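Local coordinates for cyclic dimeric GMP binding protein (Pseudomonas fluorescens, PDB 3PJV) that probably relays cyclic di-GMP signals from inside the cell to its periplasmic domain, controlling proteolysis in the periplasm, at residues S52-S57 with P116-A121. Sequence-based numbering, arbitrary orientation.
Sequences SGYYSS and PMFALA
Phe118 and Tyr54 form an offset edge-to-face aromatic pair in the LapD/MoxY periplasmic domain, joining the start of helix 117-128 to the loop that runs from helix 39-50 into strand 55-62. Pro116 sits at the N-cap of the later helix, and its carbonyl O takes the first-turn bond from Leu120 N at 2.8 Å. Selenomethionine Met117 turns to the second subunit, where it packs on Ile75. Phe118 then carries the contact, its CA 5.5 Å from that of Gly53. With CG beside its backbone N and anti to its carbonyl carbon (chi1 -61°), the ring reaches across to the loop and offers one face to Tyr54. Tyr54 CD1 lies over the rim of that face, 3.5 Å from Phe118 CD2, and the two planes meet at 72°. At the other ortho position, Phe118 CD1 approaches Gly53 O obliquely, to 3.2 Å. Gly53 has positive phi, and a CB at these backbone angles would collide with the carbonyl O of Ser52 and come too near Phe118 CB. Ser52 sets up the loop by an ST turn: its OG accepts from Tyr54 N at 3.2 Å in a nearly straight bond (N-H...OG 167°), while bonding also to Ile49 O. The aromatic cluster continues across the dimer interface, since both rings also meet Tyr54 of the second subunit. Cutting Phe118 back to an alanine would probably leave the Tyr54 edge without the face it rests on and open a gap beside Gly53 O. At the edge of the Phe118 ring, in its plane, one water donates weakly to Phe118 O at 3.4 Å and, again weakly, to Gly53 O at 3.5 Å, bridging helix and loop through two carbonyl oxygens.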
loop_
_atom_site.group_PDB
_atom_site.type_symbol
_atom_site.label_atom_id
_atom_site.label_comp_id
_atom_site.label_asym_id
_atom_site.label_seq_id
_atom_site.Cartn_x
_atom_site.Cartn_y
_atom_site.Cartn_z
ATOM N N SER A 52 4.105 3.654 -6.309
ATOM C CA SER A 52 3.038 3.762 -5.310
ATOM C C SER A 52 3.431 4.695 -4.171
ATOM O O SER A 52 2.574 5.287 -3.511
ATOM C CB SER A 52 2.713 2.387 -4.721
ATOM O OG SER A 52 3.847 1.832 -4.069
ATOM N N GLY A 53 4.733 4.772 -3.901
ATOM C CA GLY A 53 5.211 5.549 -2.772
ATOM C C GLY A 53 5.298 4.735 -1.489
ATOM O O GLY A 53 5.721 5.252 -0.464
ATOM N N TYR A 54 4.908 3.459 -1.544
ATOM C CA TYR A 54 4.866 2.638 -0.328
ATOM C C TYR A 54 6.248 2.218 0.169
ATOM O O TYR A 54 6.378 1.718 1.291
ATOM C CB TYR A 54 4.035 1.363 -0.523
ATOM C CG TYR A 54 2.601 1.580 -0.953
ATOM C CD1 TYR A 54 1.924 2.749 -0.640
ATOM C CD2 TYR A 54 1.926 0.602 -1.680
ATOM C CE1 TYR A 54 0.608 2.942 -1.041
ATOM C CE2 TYR A 54 0.620 0.786 -2.087
ATOM C CZ TYR A 54 -0.035 1.952 -1.772
ATOM O OH TYR A 54 -1.335 2.129 -2.181
ATOM N N TYR A 55 7.267 2.387 -0.672
ATOM C CA TYR A 55 8.608 1.884 -0.352
ATOM C C TYR A 55 9.623 3.016 -0.247
ATOM O O TYR A 55 9.660 3.899 -1.111
ATOM C CB TYR A 55 9.054 0.823 -1.381
ATOM C CG TYR A 55 7.984 -0.223 -1.549
ATOM C CD1 TYR A 55 7.845 -1.246 -0.619
ATOM C CD2 TYR A 55 7.061 -0.134 -2.583
ATOM C CE1 TYR A 55 6.832 -2.178 -0.731
ATOM C CE2 TYR A 55 6.050 -1.065 -2.709
ATOM C CZ TYR A 55 5.944 -2.089 -1.776
ATOM O OH TYR A 55 4.935 -3.017 -1.882
ATOM N N SER A 56 10.420 3.007 0.827
ATOM C CA SER A 56 11.503 3.979 0.987
ATOM C C SER A 56 12.581 3.771 -0.072
ATOM O O SER A 56 13.247 4.722 -0.507
ATOM C CB SER A 56 12.147 3.840 2.377
ATOM O OG SER A 56 11.194 4.033 3.407
ATOM N N SER A 57 12.763 2.517 -0.469
ATOM C CA SER A 57 13.782 2.172 -1.457
ATOM C C SER A 57 13.560 0.795 -2.081
ATOM O O SER A 57 13.009 -0.101 -1.453
ATOM C CB SER A 57 15.168 2.228 -0.803
ATOM O OG SER A 57 15.328 1.190 0.159
ATOM N N PRO A 116 -4.671 7.964 0.500
ATOM C CA PRO A 116 -3.827 8.882 -0.281
ATOM C C PRO A 116 -2.582 9.399 0.454
ATOM O O PRO A 116 -1.882 10.244 -0.098
ATOM C CB PRO A 116 -4.773 10.063 -0.545
ATOM C CG PRO A 116 -5.644 10.095 0.666
ATOM C CD PRO A 116 -5.863 8.645 1.053
HETATM N N MSE A 117 -2.306 8.899 1.654
HETATM C CA MSE A 117 -1.237 9.466 2.476
HETATM C C MSE A 117 0.122 9.541 1.764
HETATM O O MSE A 117 0.839 10.540 1.872
HETATM C CB MSE A 117 -1.137 8.664 3.773
HETATM C CG MSE A 117 -0.156 9.144 4.803
HETATM SE SE MSE A 117 -0.121 7.653 6.080
HETATM C CE MSE A 117 -1.894 7.951 6.903
ATOM N N PHE A 118 0.480 8.494 1.024
ATOM C CA PHE A 118 1.766 8.474 0.338
ATOM C C PHE A 118 1.747 9.393 -0.876
ATOM O O PHE A 118 2.729 10.078 -1.168
ATOM C CB PHE A 118 2.149 7.040 -0.075
ATOM C CG PHE A 118 2.297 6.093 1.091
ATOM C CD1 PHE A 118 3.508 5.977 1.758
ATOM C CD2 PHE A 118 1.215 5.350 1.538
ATOM C CE1 PHE A 118 3.643 5.111 2.836
ATOM C CE2 PHE A 118 1.343 4.492 2.621
ATOM C CZ PHE A 118 2.558 4.370 3.265
ATOM N N ALA A 119 0.639 9.381 -1.601
ATOM C CA ALA A 119 0.477 10.285 -2.733
ATOM C C ALA A 119 0.605 11.755 -2.290
ATOM O O ALA A 119 1.332 12.549 -2.897
ATOM C CB ALA A 119 -0.869 10.039 -3.398
ATOM N N LEU A 120 -0.094 12.108 -1.220
ATOM C CA LEU A 120 -0.033 13.482 -0.712
ATOM C C LEU A 120 1.375 13.849 -0.259
ATOM O O LEU A 120 1.835 14.975 -0.490
ATOM C CB LEU A 120 -1.036 13.678 0.420
ATOM C CG LEU A 120 -2.490 13.700 -0.052
ATOM C CD1 LEU A 120 -3.442 13.461 1.106
ATOM C CD2 LEU A 120 -2.777 15.027 -0.763
ATOM N N ALA A 121 2.057 12.909 0.390
ATOM C CA ALA A 121 3.430 13.155 0.834
ATOM C C ALA A 121 4.327 13.475 -0.350
ATOM O O ALA A 121 5.124 14.400 -0.294
ATOM C CB ALA A 121 3.987 11.982 1.623
HETATM O O HOH W 1 5.477 8.670 0.170
#